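Local coordinates for extracellular solute-binding protein (Conexibacter woesei, PDB 4P98) that probably binds a small solute, perhaps a nucleoside as in PnrA-like relatives, and delivers it to an ABC transporter in the cell membrane, at residues A[253-258]-A[262-267]; A[80-85]-A[119-124]; A[53-58]-A[69-74]; A[274-279]-A[297-302]. One frame throughout, in Å; residues are numbered along the deposited sequence. Where two conformers were deposited one is given.

Contact 1: residues A[253-258]-A[262-267]; sequences QSYLEQ and GTFGRR
The backbone of T263 bonds back to Q258 at the end of helix 249-261. T263 N donates to Q258 O at 2.8 Å, with an N-H...O angle of 153°. T263 OG1 adds a weak bond to the same carbonyl oxygen at 3.4 Å. G262 leaves the helix with positive phi, and with the bonds back into the last turn, T263 N to Q258 O among them, this is a Schellman motif. The motif turns the chain from the helix into the loop that leads to strand 268-271.

The second kind of contact is flat against flat. The side chain of R267 bends at chi2 and chi3, and this lays its guanidinium over the amide of Q258. The two planes are 23° apart and stacked. R267 NH2 lies 3.5 Å from Q258 CD. An alanine in place of Q258 would probably leave one face of the R267 guanidinium without its cover and the group freer to turn.

The third kind is aromatic. Y255 CD1 meets F264 CE2 at 3.7 Å. The rings meet obliquely, with centroids 5.6 Å apart and planes at 57°. Y255 OH is hydrogen-bonded to S103, and the F264 ring also meets H101.

Contact 2: residues A[80-85]-A[119-124]; sequences VGHGID and DGWTYD
W121 meets H82 across the sheet, and it carries the direct contact from segment 119-124. The segment runs along strand 118-123, and W121 is its third residue. Its CG is placed between the backbone N and the carbonyl carbon (chi1 66°). From there the indole reaches toward strand 78-82. Its CZ2 lies 3.7 Å from H82 ND1, which sits at the indole edge near the ring plane. The two rings meet by their rims, without stacking. Their planes are 24° apart and the centroids 5.9 Å. A water extends the link. It accepts from W121 NE1 at 2.8 Å and donates to G81 O at 2.8 Å, so the buried indole N-H has a partner. Rim contact and water together bridge two strands of the six-stranded parallel sheet that are not neighbours.

H82 is held further by F34, which stacks on its ring and accepts from NE2 through its backbone O. Strand 101-105 lies between strands 78-82 and 118-123, and its S103 and S105 touch W121. L248 touches both H82 and W121, Y255 of helix 249-261 packs on W121, and D269 and L271 of strand 268-271 also touch W121.

Contact 3: residues A[53-58]-A[69-74]; sequences QIRQGL and RQFAAR
Q53 OE1 is gripped by two nitrogens of R55, and both residues also touch F71 of the facing helix. R55 NH1 donates to Q53 OE1 at 3.0 Å with an N-H...O angle of 148°, in the carbonyl plane and on a lone pair. R55 NH2 reaches the same oxygen at 3.1 Å, but from above that plane. R55 NH1 also bonds to I54 O at 2.8 Å. All three bonds lie close to the guanidinium plane, so they probably hold the group from turning.

This fixed group meets F71. CG of R55 lies at the ring edge, 3.8 Å from F71 CE2. The chi2 bend (-70°) turns the chain beyond CG, so that the guanidinium also comes to the phenyl rim. F71 CZ stands 3.6 Å above one face of the guanidinium, toward its rim, and the two planes are 59° apart. On the other side of CZ, F71 CE1 touches Q53 CB at 4.1 Å.

The contact belongs to a beta-alpha-beta crossover, with helix 61-73 joining parallel strands 53-55 and 78-82. Strand 53-55 is the outermost strand on this side of the sheet. F71 also packs on A22 and I24 of strand 22-25 and meets F76 edge-to-face.

An alanine in place of R55 would probably leave Q53 OE1 without its two donors and uncover the rim of F71.

The chemistry is mixed: the arginine lends its carbon chain and one flat face to a buried ring, while NH1 and NH2 bond in the guanidinium plane to oxygens of its own strand.

Contact 4: residues A[274-279]-A[297-302]; sequences GNRGIV and RVDALS
R276 and D299 face each other across a surface contact between a turn and a helix. The turn is an Asx turn: N275 OD1 accepts from G277 N at 3.0 Å. R276 is its middle residue and has positive phi. It lies in the loop after strand 268-271, and D299 lies on helix 294-307.

The two charged groups are turned almost square to each other, with guanidinium and carboxylate planes 79° apart. The bend of the R276 chain at chi3 (40°) brings NH1 toward the helix. NH1 lies 3.7 Å from D299 OD1, which makes a long salt bridge. The pairing is one atom to one atom, not the side-by-side grip of two nitrogens on two oxygens. One face of the guanidinium is covered by V279 CG1, which stands 3.9 Å off its plane.

Further back, R276 CG passes S302 OG at 4.1 Å. In one of its two conformers the S302 hydroxyl bonds to L273 O, just before the loop segment.

Beneath the surface the two segments share a support. I278 of the loop and V298 and L301 of helix 294-307 all pack on helix 125-137. The backbones come closest where G274 meets the helix. There G274 CA points a C-H at S302 O, 3.6 Å away, with an angle of 162° at the hydrogen.

How the contacts relate
Along the chain the order is contact 3, contact 2, contact 1, contact 4, each closing before the next opens. The first three belong to the lobe built on the six-stranded parallel sheet. Contact 3 lies at its outermost strand, 53-55. Contact 2 spans strands 78-82 and 118-123, its centre about 16 Å away. Contact 1 leads into the other outermost strand, 268-271. It touches contact 2 through R267 and G120, with centres about 15 Å apart. Contact 4 follows that strand and lies about 33 Å from contact 3, between centres. Its helix packs on helix 125-137, beyond strand 118-123. This fits a two-lobed periplasmic binding fold, whose solute probably sits between the lobes.

Contact 1: residues A[253-258]-A[262-267]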
loop_
_atom_site.group_PDB
_atom_site.type_symbol
_atom_site.label_atom_id
_atom_site.label_comp_id
_atom_site.label_asym_id
_atom_site.label_seq_id
_atom_site.Cartn_x
_atom_site.Cartn_y
_atom_site.Cartn_z
ATOM N N GLN A 253 10.686 -4.926 -12.168
ATOM C CA GLN A 253 11.170 -4.994 -13.557
ATOM C C GLN A 253 12.528 -4.323 -13.696
ATOM O O GLN A 253 13.439 -4.849 -14.345
ATOM C CB GLN A 253 10.146 -4.370 -14.502
ATOM C CG GLN A 253 8.924 -5.253 -14.670
ATOM C CD GLN A 253 7.803 -4.568 -15.411
ATOM O OE1 GLN A 253 7.609 -3.357 -15.291
ATOM N NE2 GLN A 253 7.039 -5.343 -16.165
ATOM N N SER A 254 12.677 -3.189 -13.034
ATOM C CA SER A 254 13.945 -2.456 -13.031
ATOM C C SER A 254 15.060 -3.294 -12.392
ATOM O O SER A 254 16.199 -3.306 -12.884
ATOM C CB SER A 254 13.795 -1.111 -12.318
ATOM O OG SER A 254 15.037 -0.405 -12.311
ATOM N N TYR A 255 14.741 -3.999 -11.310
ATOM C CA TYR A 255 15.706 -4.934 -10.715
ATOM C C TYR A 255 16.222 -5.984 -11.708
ATOM O O TYR A 255 17.420 -6.275 -11.752
ATOM C CB TYR A 255 15.088 -5.668 -9.512
ATOM C CG TYR A 255 14.754 -4.827 -8.294
ATOM C CD1 TYR A 255 15.337 -3.586 -8.070
ATOM C CD2 TYR A 255 13.863 -5.310 -7.334
ATOM C CE1 TYR A 255 15.025 -2.839 -6.942
ATOM C CE2 TYR A 255 13.556 -4.574 -6.204
ATOM C CZ TYR A 255 14.145 -3.355 -5.995
ATOM O OH TYR A 255 13.824 -2.642 -4.857
ATOM N N LEU A 256 15.324 -6.572 -12.487
ATOM C CA LEU A 256 15.738 -7.575 -13.480
ATOM C C LEU A 256 16.617 -6.953 -14.560
ATOM O O LEU A 256 17.639 -7.525 -14.959
ATOM C CB LEU A 256 14.521 -8.236 -14.118
ATOM C CG LEU A 256 13.556 -9.015 -13.231
ATOM C CD1 LEU A 256 12.652 -9.879 -14.095
ATOM C CD2 LEU A 256 14.255 -9.864 -12.183
ATOM N N GLU A 257 16.238 -5.769 -15.026
ATOM C CA GLU A 257 17.052 -5.060 -16.021
ATOM C C GLU A 257 18.442 -4.705 -15.502
ATOM O O GLU A 257 19.441 -4.835 -16.220
ATOM C CB GLU A 257 16.326 -3.815 -16.520
ATOM C CG GLU A 257 15.250 -4.141 -17.544
ATOM C CD GLU A 257 15.865 -4.658 -18.837
ATOM O OE1 GLU A 257 16.494 -3.855 -19.567
ATOM O OE2 GLU A 257 15.761 -5.869 -19.101
ATOM N N GLN A 258 18.504 -4.263 -14.257
ATOM C CA GLN A 258 19.771 -3.946 -13.620
ATOM C C GLN A 258 20.670 -5.168 -13.547
ATOM O O GLN A 258 21.859 -5.087 -13.846
ATOM C CB GLN A 258 19.543 -3.396 -12.220
ATOM C CG GLN A 258 19.000 -1.992 -12.184
ATOM C CD GLN A 258 18.557 -1.595 -10.788
ATOM O OE1 GLN A 258 19.322 -1.718 -9.821
ATOM N NE2 GLN A 258 17.329 -1.106 -10.674
ATOM N N GLY A 262 24.209 -5.629 -15.451
ATOM C CA GLY A 262 25.292 -5.482 -14.500
ATOM C C GLY A 262 25.318 -4.154 -13.769
ATOM O O GLY A 262 26.373 -3.733 -13.319
ATOM N N THR A 263 24.169 -3.490 -13.637
ATOM C CA THR A 263 24.110 -2.166 -13.003
ATOM C C THR A 263 23.393 -2.141 -11.644
ATOM O O THR A 263 23.110 -1.080 -11.104
ATOM C CB THR A 263 23.377 -1.173 -13.915
ATOM O OG1 THR A 263 22.065 -1.675 -14.206
ATOM C CG2 THR A 263 24.149 -0.974 -15.199
ATOM N N PHE A 264 23.089 -3.301 -11.091
ATOM C CA PHE A 264 22.336 -3.368 -9.842
ATOM C C PHE A 264 23.086 -2.790 -8.659
ATOM O O PHE A 264 24.290 -2.982 -8.523
ATOM C CB PHE A 264 21.940 -4.819 -9.545
ATOM C CG PHE A 264 20.903 -4.954 -8.458
ATOM C CD1 PHE A 264 21.270 -4.882 -7.115
ATOM C CD2 PHE A 264 19.566 -5.150 -8.770
ATOM C CE1 PHE A 264 20.315 -4.987 -6.106
ATOM C CE2 PHE A 264 18.607 -5.257 -7.769
ATOM C CZ PHE A 264 18.988 -5.181 -6.433
ATOM N N GLY A 265 22.373 -2.070 -7.806
ATOM C CA GLY A 265 22.903 -1.662 -6.509
ATOM C C GLY A 265 22.764 -0.173 -6.221
ATOM O O GLY A 265 22.972 0.673 -7.098
ATOM N N ARG A 266 22.417 0.134 -4.979
ATOM C CA ARG A 266 22.332 1.501 -4.469
ATOM C C ARG A 266 21.286 2.407 -5.120
ATOM O O ARG A 266 21.282 3.602 -4.872
ATOM C CB ARG A 266 23.726 2.159 -4.422
ATOM C CG ARG A 266 24.477 1.665 -3.202
ATOM C CD ARG A 266 25.937 2.036 -3.130
ATOM N NE ARG A 266 26.437 1.634 -1.810
ATOM C CZ ARG A 266 27.712 1.659 -1.427
ATOM N NH1 ARG A 266 28.032 1.270 -0.200
ATOM N NH2 ARG A 266 28.666 2.046 -2.257
ATOM N N ARG A 267 20.357 1.825 -5.871
ATOM C CA ARG A 267 19.176 2.545 -6.327
ATOM C C ARG A 267 18.282 2.805 -5.129
ATOM O O ARG A 267 18.131 1.930 -4.252
ATOM C CB ARG A 267 18.424 1.730 -7.371
ATOM C CG ARG A 267 17.486 2.544 -8.257
ATOM C CD ARG A 267 18.256 3.458 -9.225
ATOM N NE ARG A 267 19.067 2.720 -10.194
ATOM C CZ ARG A 267 18.608 2.164 -11.315
ATOM N NH1 ARG A 267 17.310 2.222 -11.631
ATOM N NH2 ARG A 267 19.455 1.525 -12.126
#

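Contact 2: residues A[80-85]-A[119-124]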
loop_
_atom_site.group_PDB
_atom_site.type_symbol
_atom_site.label_atom_id
_atom_site.label_comp_id
_atom_site.label_asym_id
_atom_site.label_seq_id
_atom_site.Cartn_x
_atom_site.Cartn_y
_atom_site.Cartn_z
ATOM N N VAL A 80 14.466 -10.336 -2.232
ATOM C CA VAL A 80 13.671 -9.159 -1.941
ATOM C C VAL A 80 13.023 -9.272 -0.559
ATOM O O VAL A 80 12.219 -10.175 -0.319
ATOM C CB VAL A 80 12.566 -9.019 -2.998
ATOM C CG1 VAL A 80 11.668 -7.830 -2.694
ATOM C CG2 VAL A 80 13.163 -8.915 -4.401
ATOM N N GLY A 81 13.366 -8.354 0.340
ATOM C CA GLY A 81 12.708 -8.253 1.633
ATOM C C GLY A 81 11.608 -7.229 1.564
ATOM O O GLY A 81 11.869 -6.023 1.350
ATOM N N HIS A 82 10.376 -7.696 1.735
ATOM C CA HIS A 82 9.212 -6.838 1.608
ATOM C C HIS A 82 8.693 -6.400 2.973
ATOM O O HIS A 82 8.072 -7.189 3.698
ATOM C CB HIS A 82 8.118 -7.528 0.808
ATOM C CG HIS A 82 6.934 -6.664 0.564
ATOM N ND1 HIS A 82 7.006 -5.506 -0.181
ATOM C CD2 HIS A 82 5.648 -6.781 0.959
ATOM C CE1 HIS A 82 5.812 -4.950 -0.232
ATOM N NE2 HIS A 82 4.972 -5.703 0.456
ATOM N N GLY A 83 8.948 -5.140 3.312
ATOM C CA GLY A 83 8.531 -4.581 4.597
ATOM C C GLY A 83 9.716 -4.159 5.440
ATOM O O GLY A 83 10.746 -4.829 5.452
ATOM N N ILE A 84 9.567 -3.049 6.157
ATOM C CA ILE A 84 10.660 -2.490 6.956
ATOM C C ILE A 84 11.197 -3.490 8.003
ATOM O O ILE A 84 12.388 -3.499 8.307
ATOM C CB ILE A 84 10.233 -1.127 7.586
ATOM C CG1 ILE A 84 11.442 -0.367 8.157
ATOM C CG2 ILE A 84 9.113 -1.315 8.610
ATOM C CD1 ILE A 84 11.128 1.052 8.651
ATOM N N ASP A 85 10.334 -4.363 8.517
ATOM C CA ASP A 85 10.755 -5.351 9.528
ATOM C C ASP A 85 11.774 -6.362 8.987
ATOM O O ASP A 85 12.528 -6.949 9.752
ATOM C CB ASP A 85 9.545 -6.091 10.103
ATOM C CG ASP A 85 8.659 -5.201 10.970
ATOM O OD1 ASP A 85 9.110 -4.131 11.422
ATOM O OD2 ASP A 85 7.491 -5.588 11.198
ATOM N N ASP A 119 19.383 -2.541 -3.450
ATOM C CA ASP A 119 18.490 -1.443 -3.832
ATOM C C ASP A 119 17.440 -1.267 -2.726
ATOM O O ASP A 119 16.971 -2.245 -2.121
ATOM C CB ASP A 119 17.765 -1.758 -5.156
ATOM C CG ASP A 119 18.645 -1.624 -6.402
ATOM O OD1 ASP A 119 19.834 -1.226 -6.318
ATOM O OD2 ASP A 119 18.102 -1.912 -7.505
ATOM N N GLY A 120 17.059 -0.021 -2.464
ATOM C CA GLY A 120 16.060 0.292 -1.457
ATOM C C GLY A 120 14.865 1.053 -1.999
ATOM O O GLY A 120 14.937 1.676 -3.070
ATOM N N TRP A 121 13.754 1.002 -1.268
ATOM C CA TRP A 121 12.599 1.819 -1.616
ATOM C C TRP A 121 11.785 2.234 -0.405
ATOM O O TRP A 121 11.905 1.659 0.695
ATOM C CB TRP A 121 11.720 1.137 -2.678
ATOM C CG TRP A 121 11.042 -0.131 -2.216
ATOM C CD1 TRP A 121 11.567 -1.400 -2.239
ATOM C CD2 TRP A 121 9.719 -0.252 -1.679
ATOM N NE1 TRP A 121 10.643 -2.296 -1.743
ATOM C CE2 TRP A 121 9.510 -1.610 -1.380
ATOM C CE3 TRP A 121 8.694 0.666 -1.404
ATOM C CZ2 TRP A 121 8.309 -2.084 -0.822
ATOM C CZ3 TRP A 121 7.494 0.189 -0.857
ATOM C CH2 TRP A 121 7.317 -1.174 -0.576
ATOM N N THR A 122 10.960 3.246 -0.632
ATOM C CA THR A 122 10.114 3.806 0.394
ATOM C C THR A 122 8.818 4.355 -0.230
ATOM O O THR A 122 8.695 4.470 -1.459
ATOM C CB THR A 122 10.849 4.911 1.174
ATOM O OG1 THR A 122 10.087 5.282 2.328
ATOM C CG2 THR A 122 11.064 6.128 0.321
ATOM N N TYR A 123 7.856 4.656 0.639
ATOM C CA TYR A 123 6.635 5.358 0.285
ATOM C C TYR A 123 6.120 6.103 1.501
ATOM O O TYR A 123 6.547 5.841 2.630
ATOM C CB TYR A 123 5.561 4.407 -0.227
ATOM C CG TYR A 123 4.967 3.467 0.836
ATOM C CD1 TYR A 123 5.694 2.389 1.339
ATOM C CD2 TYR A 123 3.673 3.654 1.309
ATOM C CE1 TYR A 123 5.140 1.521 2.291
ATOM C CE2 TYR A 123 3.116 2.791 2.252
ATOM C CZ TYR A 123 3.855 1.730 2.735
ATOM O OH TYR A 123 3.295 0.882 3.680
ATOM N N ASP A 124 5.208 7.034 1.268
ATOM C CA ASP A 124 4.670 7.870 2.340
ATOM C C ASP A 124 3.221 7.460 2.616
ATOM O O ASP A 124 2.371 7.510 1.721
ATOM C CB ASP A 124 4.743 9.356 1.962
ATOM C CG ASP A 124 6.166 9.926 2.011
ATOM O OD1 ASP A 124 7.028 9.427 2.764
ATOM O OD2 ASP A 124 6.425 10.907 1.289
HETATM O O HOH W 1 11.801 -4.827 -1.151
#

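Contact 3: residues A[53-58]-A[69-74]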
loop_
_atom_site.group_PDB
_atom_site.type_symbol
_atom_site.label_atom_id
_atom_site.label_comp_id
_atom_site.label_asym_id
_atom_site.label_seq_id
_atom_site.Cartn_x
_atom_site.Cartn_y
_atom_site.Cartn_z
ATOM N N GLN A 53 9.984 -17.531 -5.955
ATOM C CA GLN A 53 9.590 -18.201 -4.717
ATOM C C GLN A 53 9.213 -17.130 -3.705
ATOM O O GLN A 53 9.873 -16.094 -3.623
ATOM C CB GLN A 53 10.750 -19.020 -4.151
ATOM C CG GLN A 53 11.076 -20.267 -4.960
ATOM C CD GLN A 53 9.983 -21.310 -4.860
ATOM O OE1 GLN A 53 9.394 -21.506 -3.800
ATOM N NE2 GLN A 53 9.704 -21.988 -5.966
ATOM N N ILE A 54 8.168 -17.390 -2.928
ATOM C CA ILE A 54 7.687 -16.443 -1.924
ATOM C C ILE A 54 7.607 -17.132 -0.567
ATOM O O ILE A 54 7.110 -18.254 -0.473
ATOM C CB ILE A 54 6.302 -15.878 -2.309
ATOM C CG1 ILE A 54 6.393 -15.166 -3.665
ATOM C CG2 ILE A 54 5.787 -14.941 -1.216
ATOM C CD1 ILE A 54 5.079 -14.764 -4.283
ATOM N N ARG A 55 8.118 -16.471 0.466
ATOM C CA ARG A 55 7.981 -16.940 1.841
ATOM C C ARG A 55 7.338 -15.831 2.654
ATOM O O ARG A 55 7.691 -14.663 2.496
ATOM C CB ARG A 55 9.329 -17.314 2.439
ATOM C CG ARG A 55 10.097 -18.359 1.649
ATOM C CD ARG A 55 9.458 -19.746 1.727
ATOM N NE ARG A 55 10.187 -20.699 0.884
ATOM C CZ ARG A 55 9.911 -20.978 -0.391
ATOM N NH1 ARG A 55 8.885 -20.413 -1.027
ATOM N NH2 ARG A 55 10.672 -21.847 -1.044
ATOM N N GLN A 56 6.406 -16.201 3.526
ATOM C CA GLN A 56 5.564 -15.244 4.247
ATOM C C GLN A 56 5.805 -15.279 5.730
ATOM O O GLN A 56 6.436 -16.194 6.234
ATOM C CB GLN A 56 4.109 -15.606 4.072
ATOM C CG GLN A 56 3.696 -15.947 2.670
ATOM C CD GLN A 56 2.244 -16.340 2.631
ATOM O OE1 GLN A 56 1.427 -15.817 3.397
ATOM N NE2 GLN A 56 1.909 -17.266 1.744
ATOM N N GLY A 57 5.248 -14.291 6.427
ATOM C CA GLY A 57 5.226 -14.265 7.892
ATOM C C GLY A 57 6.582 -14.150 8.547
ATOM O O GLY A 57 6.790 -14.694 9.629
ATOM N N LEU A 58 7.504 -13.421 7.914
ATOM C CA LEU A 58 8.879 -13.379 8.387
ATOM C C LEU A 58 9.299 -12.017 8.940
ATOM O O LEU A 58 10.468 -11.640 8.865
ATOM C CB LEU A 58 9.823 -13.858 7.278
ATOM C CG LEU A 58 9.714 -15.371 7.057
ATOM C CD1 LEU A 58 10.337 -15.772 5.730
ATOM C CD2 LEU A 58 10.353 -16.131 8.216
ATOM N N ARG A 69 19.538 -15.934 3.986
ATOM C CA ARG A 69 20.852 -16.536 3.772
ATOM C C ARG A 69 20.754 -17.783 2.890
ATOM O O ARG A 69 21.568 -17.976 1.988
ATOM C CB ARG A 69 21.519 -16.890 5.108
ATOM C CG ARG A 69 22.912 -17.489 4.951
ATOM C CD ARG A 69 23.644 -17.672 6.274
ATOM N NE ARG A 69 23.897 -16.387 6.914
ATOM C CZ ARG A 69 23.235 -15.903 7.958
ATOM N NH1 ARG A 69 22.271 -16.606 8.555
ATOM N NH2 ARG A 69 23.558 -14.701 8.423
ATOM N N GLN A 70 19.751 -18.610 3.159
ATOM C CA GLN A 70 19.555 -19.860 2.432
ATOM C C GLN A 70 19.272 -19.621 0.951
ATOM O O GLN A 70 19.798 -20.330 0.100
ATOM C CB GLN A 70 18.415 -20.666 3.079
ATOM C CG GLN A 70 18.036 -21.929 2.338
ATOM C CD GLN A 70 16.992 -22.750 3.074
ATOM O OE1 GLN A 70 16.216 -22.229 3.890
ATOM N NE2 GLN A 70 16.966 -24.041 2.788
ATOM N N PHE A 71 18.457 -18.620 0.627
ATOM C CA PHE A 71 18.217 -18.291 -0.776
ATOM C C PHE A 71 19.489 -17.804 -1.464
ATOM O O PHE A 71 19.776 -18.193 -2.596
ATOM C CB PHE A 71 17.105 -17.245 -0.930
ATOM C CG PHE A 71 15.718 -17.809 -0.807
ATOM C CD1 PHE A 71 15.277 -18.804 -1.676
ATOM C CD2 PHE A 71 14.840 -17.335 0.152
ATOM C CE1 PHE A 71 13.988 -19.310 -1.586
ATOM C CE2 PHE A 71 13.556 -17.844 0.254
ATOM C CZ PHE A 71 13.128 -18.837 -0.611
ATOM N N ALA A 72 20.247 -16.945 -0.789
ATOM C CA ALA A 72 21.506 -16.458 -1.349
ATOM C C ALA A 72 22.514 -17.590 -1.532
ATOM O O ALA A 72 23.204 -17.644 -2.545
ATOM C CB ALA A 72 22.098 -15.374 -0.468
ATOM N N ALA A 73 22.600 -18.480 -0.548
ATOM C CA ALA A 73 23.550 -19.599 -0.599
ATOM C C ALA A 73 23.205 -20.576 -1.720
ATOM O O ALA A 73 24.093 -21.180 -2.313
ATOM C CB ALA A 73 23.589 -20.325 0.744
ATOM N N ARG A 74 21.915 -20.718 -2.011
ATOM C CA ARG A 74 21.445 -21.590 -3.089
ATOM C C ARG A 74 21.570 -20.976 -4.485
ATOM O O ARG A 74 21.154 -21.582 -5.467
ATOM C CB ARG A 74 19.989 -21.982 -2.849
ATOM C CG ARG A 74 19.780 -22.923 -1.666
ATOM C CD ARG A 74 18.299 -23.086 -1.376
ATOM N NE ARG A 74 17.594 -23.484 -2.593
ATOM C CZ ARG A 74 16.286 -23.374 -2.800
ATOM N NH1 ARG A 74 15.481 -22.876 -1.862
ATOM N NH2 ARG A 74 15.786 -23.772 -3.965
#

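Contact 4: residues A[274-279]-A[297-302]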
loop_
_atom_site.group_PDB
_atom_site.type_symbol
_atom_site.label_atom_id
_atom_site.label_comp_id
_atom_site.label_asym_id
_atom_site.label_seq_id
_atom_site.Cartn_x
_atom_site.Cartn_y
_atom_site.Cartn_z
ATOM N N GLY A 274 2.768 10.775 -7.745
ATOM C CA GLY A 274 3.365 11.442 -8.896
ATOM C C GLY A 274 3.995 10.537 -9.934
ATOM O O GLY A 274 3.931 10.829 -11.113
ATOM N N ASN A 275 4.610 9.440 -9.503
ATOM C CA ASN A 275 5.259 8.488 -10.423
ATOM C C ASN A 275 4.514 7.155 -10.625
ATOM O O ASN A 275 5.076 6.212 -11.186
ATOM C CB ASN A 275 6.709 8.222 -9.973
ATOM C CG ASN A 275 6.801 7.704 -8.538
ATOM O OD1 ASN A 275 5.928 7.000 -8.072
ATOM N ND2 ASN A 275 7.861 8.077 -7.838
ATOM N N ARG A 276 3.258 7.082 -10.176
ATOM C CA ARG A 276 2.420 5.864 -10.307
ATOM C C ARG A 276 2.971 4.645 -9.530
ATOM O O ARG A 276 2.656 3.490 -9.837
ATOM C CB ARG A 276 2.118 5.560 -11.786
ATOM C CG ARG A 276 1.419 6.738 -12.484
ATOM C CD ARG A 276 0.890 6.409 -13.882
ATOM N NE ARG A 276 0.297 5.073 -13.938
ATOM C CZ ARG A 276 -0.970 4.765 -13.649
ATOM N NH1 ARG A 276 -1.851 5.699 -13.285
ATOM N NH2 ARG A 276 -1.359 3.495 -13.723
ATOM N N GLY A 277 3.761 4.926 -8.491
ATOM C CA GLY A 277 4.168 3.909 -7.527
ATOM C C GLY A 277 3.005 3.602 -6.600
ATOM O O GLY A 277 2.919 2.501 -6.069
ATOM N N ILE A 278 2.150 4.600 -6.389
ATOM C CA ILE A 278 0.863 4.452 -5.714
ATOM C C ILE A 278 -0.231 4.665 -6.759
ATOM O O ILE A 278 -0.261 5.700 -7.428
ATOM C CB ILE A 278 0.677 5.474 -4.579
ATOM C CG1 ILE A 278 1.701 5.220 -3.469
ATOM C CG2 ILE A 278 -0.747 5.409 -4.029
ATOM C CD1 ILE A 278 1.749 6.299 -2.402
ATOM N N VAL A 279 -1.126 3.689 -6.879
ATOM C CA VAL A 279 -2.216 3.726 -7.862
ATOM C C VAL A 279 -3.502 3.178 -7.250
ATOM O O VAL A 279 -3.487 2.667 -6.137
ATOM C CB VAL A 279 -1.888 2.876 -9.106
ATOM C CG1 VAL A 279 -0.680 3.443 -9.847
ATOM C CG2 VAL A 279 -1.636 1.416 -8.739
ATOM N N ARG A 297 -9.646 11.782 -13.381
ATOM C CA ARG A 297 -9.404 12.757 -12.327
ATOM C C ARG A 297 -8.187 12.409 -11.463
ATOM O O ARG A 297 -7.424 13.285 -11.064
ATOM C CB ARG A 297 -10.619 12.908 -11.430
ATOM C CG ARG A 297 -11.872 13.388 -12.134
ATOM C CD ARG A 297 -12.874 13.873 -11.121
ATOM N NE ARG A 297 -14.237 13.840 -11.637
ATOM C CZ ARG A 297 -15.280 14.363 -11.006
ATOM N NH1 ARG A 297 -15.126 14.960 -9.831
ATOM N NH2 ARG A 297 -16.489 14.288 -11.554
ATOM N N VAL A 298 -8.022 11.127 -11.166
ATOM C CA VAL A 298 -6.877 10.661 -10.384
ATOM C C VAL A 298 -5.579 10.767 -11.194
ATOM O O VAL A 298 -4.525 11.160 -10.664
ATOM C CB VAL A 298 -7.111 9.216 -9.908
ATOM C CG1 VAL A 298 -5.837 8.596 -9.357
ATOM C CG2 VAL A 298 -8.229 9.208 -8.871
ATOM N N ASP A 299 -5.662 10.405 -12.469
ATOM C CA ASP A 299 -4.546 10.577 -13.394
ATOM C C ASP A 299 -4.091 12.038 -13.448
ATOM O O ASP A 299 -2.890 12.309 -13.438
ATOM C CB ASP A 299 -4.913 10.093 -14.810
ATOM C CG ASP A 299 -5.145 8.582 -14.894
ATOM O OD1 ASP A 299 -4.760 7.840 -13.970
ATOM O OD2 ASP A 299 -5.715 8.131 -15.907
ATOM N N ALA A 300 -5.033 12.979 -13.495
ATOM C CA ALA A 300 -4.676 14.400 -13.547
ATOM C C ALA A 300 -4.039 14.847 -12.234
ATOM O O ALA A 300 -3.079 15.615 -12.235
ATOM C CB ALA A 300 -5.890 15.262 -13.876
ATOM N N LEU A 301 -4.566 14.354 -11.114
ATOM C CA LEU A 301 -3.955 14.624 -9.805
ATOM C C LEU A 301 -2.498 14.165 -9.771
ATOM O O LEU A 301 -1.626 14.891 -9.274
ATOM C CB LEU A 301 -4.753 13.944 -8.670
ATOM C CG LEU A 301 -4.064 13.833 -7.305
ATOM C CD1 LEU A 301 -3.910 15.202 -6.661
ATOM C CD2 LEU A 301 -4.817 12.884 -6.382
ATOM N N SER A 302 -2.245 12.962 -10.275
ATOM C CA SER A 302 -0.901 12.417 -10.317
ATOM C C SER A 302 0.028 13.321 -11.132
ATOM O O SER A 302 1.175 13.566 -10.741
ATOM C CB SER A 302 -0.942 11.014 -10.910
ATOM O OG SER A 302 0.358 10.478 -11.052
#